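Short chain dehydrogenase (Mycobacterium smegmatis, PDB 3UCX) is probably an oxidoreductase of the short-chain dehydrogenase family, built on a Rossmann-type fold, whose substrate is not established. Local coordinates at residues D68-D80 with E118-F131. Residues are numbered along the deposited sequence; the frame is centred on the assembly and turned at random.
Sequences DITDDAQVAHLVD and ELTVFGALRLIQGF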
ATOM      1  N   ASP A  68      32.674  10.813   6.212  1.00 24.72           N
ATOM      2  CA  ASP A  68      31.736  11.364   5.263  1.00 25.29           C
ATOM      3  C   ASP A  68      31.285  10.198   4.380  1.00 23.76           C
ATOM      4  O   ASP A  68      32.045   9.703   3.538  1.00 23.65           O
ATOM      5  CB  ASP A  68      32.416  12.449   4.436  1.00 27.12           C
ATOM      6  CG  ASP A  68      31.498  13.065   3.426  1.00 28.60           C
ATOM      7  OD1 ASP A  68      30.404  12.527   3.156  1.00 27.44           O
ATOM      8  OD2 ASP A  68      31.898  14.088   2.878  1.00 31.14           O
ATOM      9  N   ILE A  69      30.052   9.750   4.582  1.00 22.56           N
ATOM     10  CA  ILE A  69      29.601   8.511   3.933  1.00 22.23           C
ATOM     11  C   ILE A  69      29.299   8.743   2.447  1.00 23.62           C
ATOM     12  O   ILE A  69      28.994   7.787   1.722  1.00 23.62           O
ATOM     13  CB  ILE A  69      28.390   7.849   4.644  1.00 21.95           C
ATOM     14  CG1 ILE A  69      27.146   8.761   4.627  1.00 21.51           C
ATOM     15  CG2 ILE A  69      28.762   7.449   6.070  1.00 22.26           C
ATOM     16  CD1 ILE A  69      25.868   8.084   5.121  1.00 20.78           C
ATOM     17  N   THR A  70      29.401  10.000   1.994  1.00 24.16           N
ATOM     18  CA  THR A  70      29.350  10.294   0.561  1.00 25.97           C
ATOM     19  C   THR A  70      30.696  10.079  -0.139  1.00 27.18           C
ATOM     20  O   THR A  70      30.770  10.223  -1.357  1.00 28.40           O
ATOM     21  CB  THR A  70      28.830  11.727   0.240  1.00 26.05           C
ATOM     22  OG1 THR A  70      29.826  12.704   0.571  1.00 27.62           O
ATOM     23  CG2 THR A  70      27.531  12.024   0.978  1.00 26.05           C
ATOM     24  N   ASP A  71      31.740   9.710   0.599  1.00 27.15           N
ATOM     25  CA  ASP A  71      33.075   9.548   0.012  1.00 29.01           C
ATOM     26  C   ASP A  71      33.567   8.099   0.064  1.00 28.31           C
ATOM     27  O   ASP A  71      33.676   7.529   1.146  1.00 27.70           O
ATOM     28  CB  ASP A  71      34.087  10.430   0.743  1.00 30.65           C
ATOM     29  CG  ASP A  71      35.475  10.293   0.154  1.00 33.25           C
ATOM     30  OD1 ASP A  71      35.736  10.935  -0.878  1.00 37.37           O
ATOM     31  OD2 ASP A  71      36.284   9.514   0.679  1.00 33.23           O
ATOM     32  N   ASP A  72      33.915   7.533  -1.093  1.00 27.95           N
ATOM     33  CA  ASP A  72      34.350   6.139  -1.178  1.00 29.46           C
ATOM     34  C   ASP A  72      35.522   5.837  -0.256  1.00 28.36           C
ATOM     35  O   ASP A  72      35.478   4.857   0.478  1.00 26.11           O
ATOM     36  CB  ASP A  72      34.755   5.767  -2.612  1.00 33.13           C
ATOM     37  CG  ASP A  72      33.571   5.584  -3.540  1.00 36.34           C
ATOM     38  OD1 ASP A  72      32.472   5.196  -3.089  1.00 40.61           O
ATOM     39  OD2 ASP A  72      33.746   5.804  -4.755  1.00 40.88           O
ATOM     40  N   ALA A  73      36.573   6.669  -0.301  1.00 27.97           N
ATOM     41  CA  ALA A  73      37.778   6.424   0.505  1.00 27.13           C
ATOM     42  C   ALA A  73      37.453   6.449   1.999  1.00 26.08           C
ATOM     43  O   ALA A  73      37.918   5.615   2.757  1.00 26.91           O
ATOM     44  CB  ALA A  73      38.868   7.444   0.191  1.00 28.35           C
ATOM     45  N   GLN A  74      36.642   7.403   2.424  1.00 25.21           N
ATOM     46  CA  GLN A  74      36.279   7.490   3.832  1.00 24.77           C
ATOM     47  C   GLN A  74      35.421   6.312   4.317  1.00 23.05           C
ATOM     48  O   GLN A  74      35.616   5.847   5.426  1.00 21.85           O
ATOM     49  CB  GLN A  74      35.596   8.815   4.129  1.00 25.46           C
ATOM     50  CG  GLN A  74      36.533   9.988   3.956  1.00 26.47           C
ATOM     51  CD  GLN A  74      36.036  11.242   4.603  1.00 27.87           C
ATOM     52  OE1 GLN A  74      35.421  11.209   5.668  1.00 26.57           O
ATOM     53  NE2 GLN A  74      36.295  12.377   3.950  1.00 30.37           N
ATOM     54  N   VAL A  75      34.495   5.819   3.493  1.00 21.71           N
ATOM     55  CA  VAL A  75      33.767   4.605   3.879  1.00 21.40           C
ATOM     56  C   VAL A  75      34.706   3.403   3.903  1.00 21.82           C
ATOM     57  O   VAL A  75      34.587   2.551   4.780  1.00 22.12           O
ATOM     58  CB  VAL A  75      32.514   4.333   2.989  1.00 21.06           C
ATOM     59  CG1 VAL A  75      31.928   2.963   3.284  1.00 20.34           C
ATOM     60  CG2 VAL A  75      31.467   5.407   3.230  1.00 20.50           C
ATOM     61  N   ALA A  76      35.666   3.338   2.970  1.00 22.33           N
ATOM     62  CA  ALA A  76      36.632   2.246   2.975  1.00 22.97           C
ATOM     63  C   ALA A  76      37.452   2.269   4.249  1.00 23.08           C
ATOM     64  O   ALA A  76      37.716   1.222   4.850  1.00 23.12           O
ATOM     65  CB  ALA A  76      37.542   2.294   1.741  1.00 23.56           C
ATOM     66  N   HIS A  77      37.847   3.465   4.668  1.00 23.64           N
ATOM     67  CA  HIS A  77      38.577   3.633   5.924  1.00 24.36           C
ATOM     68  C   HIS A  77      37.752   3.195   7.121  1.00 23.07           C
ATOM     69  O   HIS A  77      38.255   2.480   7.984  1.00 23.25           O
ATOM     70  CB  HIS A  77      39.057   5.084   6.077  1.00 26.02           C
ATOM     71  CG  HIS A  77      39.743   5.377   7.393  1.00 26.80           C
ATOM     72  ND1 HIS A  77      40.968   4.895   7.697  1.00 28.60           N
ATOM     73  CD2 HIS A  77      39.344   6.153   8.486  1.00 27.94           C
ATOM     74  CE1 HIS A  77      41.329   5.321   8.921  1.00 27.87           C
ATOM     75  NE2 HIS A  77      40.338   6.091   9.406  1.00 28.54           N
ATOM     76  N   LEU A  78      36.490   3.610   7.194  1.00 21.85           N
ATOM     77  CA  LEU A  78      35.589   3.136   8.275  1.00 20.80           C
ATOM     78  C   LEU A  78      35.509   1.605   8.360  1.00 20.25           C
ATOM     79  O   LEU A  78      35.591   1.035   9.436  1.00 21.65           O
ATOM     80  CB  LEU A  78      34.180   3.707   8.082  1.00 20.06           C
ATOM     81  CG  LEU A  78      33.062   3.213   8.999  1.00 19.51           C
ATOM     82  CD1 LEU A  78      33.320   3.644  10.442  1.00 19.17           C
ATOM     83  CD2 LEU A  78      31.704   3.722   8.496  1.00 18.57           C
ATOM     84  N   VAL A  79      35.344   0.947   7.221  1.00 19.74           N
ATOM     85  CA  VAL A  79      35.324  -0.512   7.178  1.00 19.58           C
ATOM     86  C   VAL A  79      36.659  -1.077   7.686  1.00 20.23           C
ATOM     87  O   VAL A  79      36.681  -1.966   8.525  1.00 19.57           O
ATOM     88  CB  VAL A  79      35.025  -1.035   5.754  1.00 18.44           C
ATOM     89  CG1 VAL A  79      35.128  -2.559   5.696  1.00 18.32           C
ATOM     90  CG2 VAL A  79      33.641  -0.568   5.305  1.00 18.21           C
ATOM     91  N   ASP A  80      37.766  -0.549   7.182  1.00 21.81           N
ATOM     92  CA  ASP A  80      39.082  -1.042   7.592  1.00 24.17           C
ATOM     93  C   ASP A  80      39.301  -0.869   9.102  1.00 23.17           C
ATOM     94  O   ASP A  80      39.732  -1.805   9.790  1.00 22.13           O
ATOM     95  CB  ASP A  80      40.203  -0.369   6.782  1.00 26.64           C
ATOM     96  CG  ASP A  80      40.258  -0.837   5.330  1.00 30.31           C
ATOM     97  OD1 ASP A  80      39.733  -1.929   5.007  1.00 36.42           O
ATOM     98  OD2 ASP A  80      40.831  -0.101   4.486  1.00 35.51           O
ATOM     99  N   GLU A 118      22.241  12.048  -2.330  1.00 16.85           N
ATOM    100  CA  GLU A 118      23.620  11.635  -2.083  1.00 18.02           C
ATOM    101  C   GLU A 118      23.859  11.114  -0.676  1.00 18.03           C
ATOM    102  O   GLU A 118      24.524  10.084  -0.502  1.00 17.40           O
ATOM    103  CB  GLU A 118      24.598  12.759  -2.409  1.00 18.78           C
ATOM    104  CG  GLU A 118      25.985  12.273  -2.700  1.00 20.12           C
ATOM    105  CD  GLU A 118      26.112  11.408  -3.955  1.00 20.50           C
ATOM    106  OE1 GLU A 118      25.413  11.602  -4.974  1.00 20.76           O
ATOM    107  OE2 GLU A 118      26.972  10.507  -3.929  1.00 22.92           O
ATOM    108  N   LEU A 119      23.315  11.808   0.324  1.00 17.75           N
ATOM    109  CA  LEU A 119      23.514  11.437   1.702  1.00 19.38           C
ATOM    110  C   LEU A 119      22.575  10.297   2.113  1.00 18.17           C
ATOM    111  O   LEU A 119      23.022   9.266   2.589  1.00 17.97           O
ATOM    112  CB  LEU A 119      23.307  12.646   2.612  1.00 21.45           C
ATOM    113  CG  LEU A 119      23.639  12.412   4.090  1.00 24.00           C
ATOM    114  CD1 LEU A 119      25.056  11.875   4.252  1.00 24.60           C
ATOM    115  CD2 LEU A 119      23.433  13.709   4.879  1.00 26.46           C
ATOM    116  N   THR A 120      21.281  10.494   1.891  1.00 17.06           N
ATOM    117  CA  THR A 120      20.231   9.594   2.373  1.00 16.20           C
ATOM    118  C   THR A 120      20.189   8.245   1.632  1.00 15.74           C
ATOM    119  O   THR A 120      19.891   7.198   2.229  1.00 15.02           O
ATOM    120  CB  THR A 120      18.869  10.286   2.228  1.00 16.81           C
ATOM    121  OG1 THR A 120      18.826  11.391   3.133  1.00 18.09           O
ATOM    122  CG2 THR A 120      17.679   9.333   2.500  1.00 17.37           C
ATOM    123  N   VAL A 121      20.467   8.280   0.342  1.00 15.02           N
ATOM    124  CA  VAL A 121      20.355   7.080  -0.483  1.00 15.22           C
ATOM    125  C   VAL A 121      21.750   6.495  -0.757  1.00 14.74           C
ATOM    126  O   VAL A 121      22.068   5.370  -0.338  1.00 13.70           O
ATOM    127  CB  VAL A 121      19.617   7.357  -1.800  1.00 15.14           C
ATOM    128  CG1 VAL A 121      19.484   6.071  -2.607  1.00 15.33           C
ATOM    129  CG2 VAL A 121      18.235   7.985  -1.540  1.00 15.34           C
ATOM    130  N   PHE A 122      22.575   7.241  -1.466  1.00 15.04           N
ATOM    131  CA  PHE A 122      23.868   6.695  -1.889  1.00 15.96           C
ATOM    132  C   PHE A 122      24.827   6.475  -0.747  1.00 16.16           C
ATOM    133  O   PHE A 122      25.590   5.508  -0.762  1.00 15.65           O
ATOM    134  CB  PHE A 122      24.486   7.509  -3.018  1.00 16.98           C
ATOM    135  CG  PHE A 122      23.649   7.533  -4.268  1.00 17.50           C
ATOM    136  CD1 PHE A 122      23.065   6.378  -4.766  1.00 18.37           C
ATOM    137  CD2 PHE A 122      23.432   8.716  -4.952  1.00 18.65           C
ATOM    138  CE1 PHE A 122      22.269   6.412  -5.918  1.00 18.98           C
ATOM    139  CE2 PHE A 122      22.657   8.756  -6.107  1.00 19.01           C
ATOM    140  CZ  PHE A 122      22.075   7.610  -6.599  1.00 18.99           C
ATOM    141  N   GLY A 123      24.776   7.353   0.256  1.00 16.04           N
ATOM    142  CA  GLY A 123      25.548   7.166   1.481  1.00 16.57           C
ATOM    143  C   GLY A 123      25.212   5.874   2.204  1.00 15.93           C
ATOM    144  O   GLY A 123      26.112   5.109   2.581  1.00 15.98           O
ATOM    145  N   ALA A 124      23.922   5.629   2.399  1.00 15.09           N
ATOM    146  CA  ALA A 124      23.460   4.399   3.021  1.00 15.04           C
ATOM    147  C   ALA A 124      23.883   3.192   2.187  1.00 14.80           C
ATOM    148  O   ALA A 124      24.345   2.183   2.749  1.00 14.12           O
ATOM    149  CB  ALA A 124      21.924   4.411   3.215  1.00 13.93           C
ATOM    150  N   LEU A 125      23.769   3.292   0.860  1.00 14.69           N
ATOM    151  CA  LEU A 125      24.159   2.158  -0.017  1.00 14.99           C
ATOM    152  C   LEU A 125      25.664   1.886   0.125  1.00 15.98           C
ATOM    153  O   LEU A 125      26.097   0.736   0.271  1.00 15.33           O
ATOM    154  CB  LEU A 125      23.847   2.452  -1.474  1.00 15.14           C
ATOM    155  CG  LEU A 125      24.098   1.326  -2.492  1.00 15.19           C
ATOM    156  CD1 LEU A 125      23.425   0.024  -2.062  1.00 13.89           C
ATOM    157  CD2 LEU A 125      23.662   1.753  -3.892  1.00 15.05           C
ATOM    158  N   ARG A 126      26.460   2.949   0.081  1.00 16.74           N
ATOM    159  CA  ARG A 126      27.915   2.825   0.233  1.00 18.88           C
ATOM    160  C   ARG A 126      28.285   2.102   1.524  1.00 18.33           C
ATOM    161  O   ARG A 126      29.126   1.195   1.517  1.00 17.94           O
ATOM    162  CB  ARG A 126      28.567   4.211   0.186  1.00 22.14           C
ATOM    163  CG  ARG A 126      29.911   4.242  -0.487  1.00 27.09           C
ATOM    164  CD  ARG A 126      30.525   5.650  -0.527  1.00 29.25           C
ATOM    165  NE  ARG A 126      30.415   6.255  -1.857  1.00 31.82           N
ATOM    166  CZ  ARG A 126      29.515   7.158  -2.225  1.00 32.15           C
ATOM    167  NH1 ARG A 126      28.615   7.609  -1.372  1.00 33.31           N
ATOM    168  NH2 ARG A 126      29.529   7.634  -3.465  1.00 35.46           N
ATOM    169  N   LEU A 127      27.643   2.475   2.622  1.00 18.18           N
ATOM    170  CA  LEU A 127      27.836   1.795   3.911  1.00 18.83           C
ATOM    171  C   LEU A 127      27.485   0.331   3.881  1.00 16.57           C
ATOM    172  O   LEU A 127      28.239  -0.505   4.364  1.00 16.10           O
ATOM    173  CB  LEU A 127      26.982   2.427   5.016  1.00 20.99           C
ATOM    174  CG  LEU A 127      27.683   3.331   5.996  1.00 24.57           C
ATOM    175  CD1 LEU A 127      28.852   2.605   6.673  1.00 24.43           C
ATOM    176  CD2 LEU A 127      28.151   4.497   5.151  1.00 24.66           C
ATOM    177  N   ILE A 128      26.298   0.036   3.364  1.00 14.95           N
ATOM    178  CA  ILE A 128      25.799  -1.324   3.294  1.00 14.38           C
ATOM    179  C   ILE A 128      26.740  -2.167   2.447  1.00 13.99           C
ATOM    180  O   ILE A 128      27.073  -3.281   2.838  1.00 14.26           O
ATOM    181  CB  ILE A 128      24.353  -1.398   2.771  1.00 14.16           C
ATOM    182  CG1 ILE A 128      23.377  -0.771   3.814  1.00 13.98           C
ATOM    183  CG2 ILE A 128      23.974  -2.835   2.438  1.00 13.73           C
ATOM    184  CD1 ILE A 128      22.026  -0.344   3.271  1.00 13.86           C
ATOM    185  N   GLN A 129      27.167  -1.637   1.304  1.00 13.67           N
ATOM    186  CA  GLN A 129      28.064  -2.366   0.417  1.00 13.74           C
ATOM    187  C   GLN A 129      29.429  -2.593   1.058  1.00 13.86           C
ATOM    188  O   GLN A 129      29.981  -3.710   0.988  1.00 13.42           O
ATOM    189  CB  GLN A 129      28.187  -1.646  -0.930  1.00 14.38           C
ATOM    190  CG  GLN A 129      26.868  -1.701  -1.696  1.00 14.41           C
ATOM    191  CD  GLN A 129      26.898  -1.104  -3.092  1.00 15.69           C
ATOM    192  OE1 GLN A 129      27.705  -0.205  -3.390  1.00 16.88           O
ATOM    193  NE2 GLN A 129      26.002  -1.594  -3.960  1.00 15.81           N
ATOM    194  N   GLY A 130      29.966  -1.548   1.703  1.00 13.36           N
ATOM    195  CA  GLY A 130      31.231  -1.641   2.409  1.00 13.73           C
ATOM    196  C   GLY A 130      31.249  -2.732   3.460  1.00 13.95           C
ATOM    197  O   GLY A 130      32.246  -3.443   3.619  1.00 13.96           O
ATOM    198  N   PHE A 131      30.140  -2.861   4.173  1.00 13.54           N
ATOM    199  CA  PHE A 131      30.003  -3.880   5.201  1.00 14.03           C
ATOM    200  C   PHE A 131      29.336  -5.177   4.752  1.00 13.06           C
ATOM    201  O   PHE A 131      29.071  -6.040   5.570  1.00 13.34           O
ATOM    202  CB  PHE A 131      29.298  -3.268   6.422  1.00 13.99           C
ATOM    203  CG  PHE A 131      30.213  -2.386   7.245  1.00 14.71           C
ATOM    204  CD1 PHE A 131      31.296  -2.922   7.901  1.00 15.32           C
ATOM    205  CD2 PHE A 131      29.996  -1.025   7.335  1.00 14.91           C
ATOM    206  CE1 PHE A 131      32.140  -2.130   8.658  1.00 16.10           C
ATOM    207  CE2 PHE A 131      30.822  -0.221   8.093  1.00 15.02           C
ATOM    208  CZ  PHE A 131      31.908  -0.766   8.746  1.00 16.03           C
TER
HETATM  209  O   HOH W   1      29.499  10.312  -3.531  1.00 37.72           O
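V79 lays CG2 squarely on the ring of F131, 3.9 Å from the ring centroid and 10° off its normal, a CH-pi contact where helix 110-130 ends. The segment axes cross at -38° and approach to 9.8 Å. With no side chain at G130, methyls of V75 and V79 lie against the backbone there. L127 continues this tight apolar side: its CD1 meets L78 CD2 at 3.6 Å, while CD2 turns to V75 CG2. I69 sets CG1 against L119 CD1, and G123 takes the loop at 68-71 against its backbone, with I69 O 3.5 Å from G123 CA. F131 touches V15 and V92 of the parallel Rossmann sheet, so this face looks into the core.

The other side is polar and wetter. R126, its chain bent about CG-CD (chi3 -104°), reaches the 68-72 backbone. Its NE makes a hydrogen-bonded salt bridge to D72 OD1 at 2.6 Å, the oxygen lying in the guanidinium plane but the nitrogen standing above the carboxylate. NH1 gives a second bond to I69 O at 3.1 Å, on a carbonyl lone pair, and T70 O sits over one guanidinium face. A water donates to both T70 O and E118 OE2. F110 of the second subunit makes a cation-pi contact with R126. The arginine's charge is thus probably shared across a network: D72 close, E118 OE2 a long 3.9 Å from NH2, its stronger partner R114 of the second subunit.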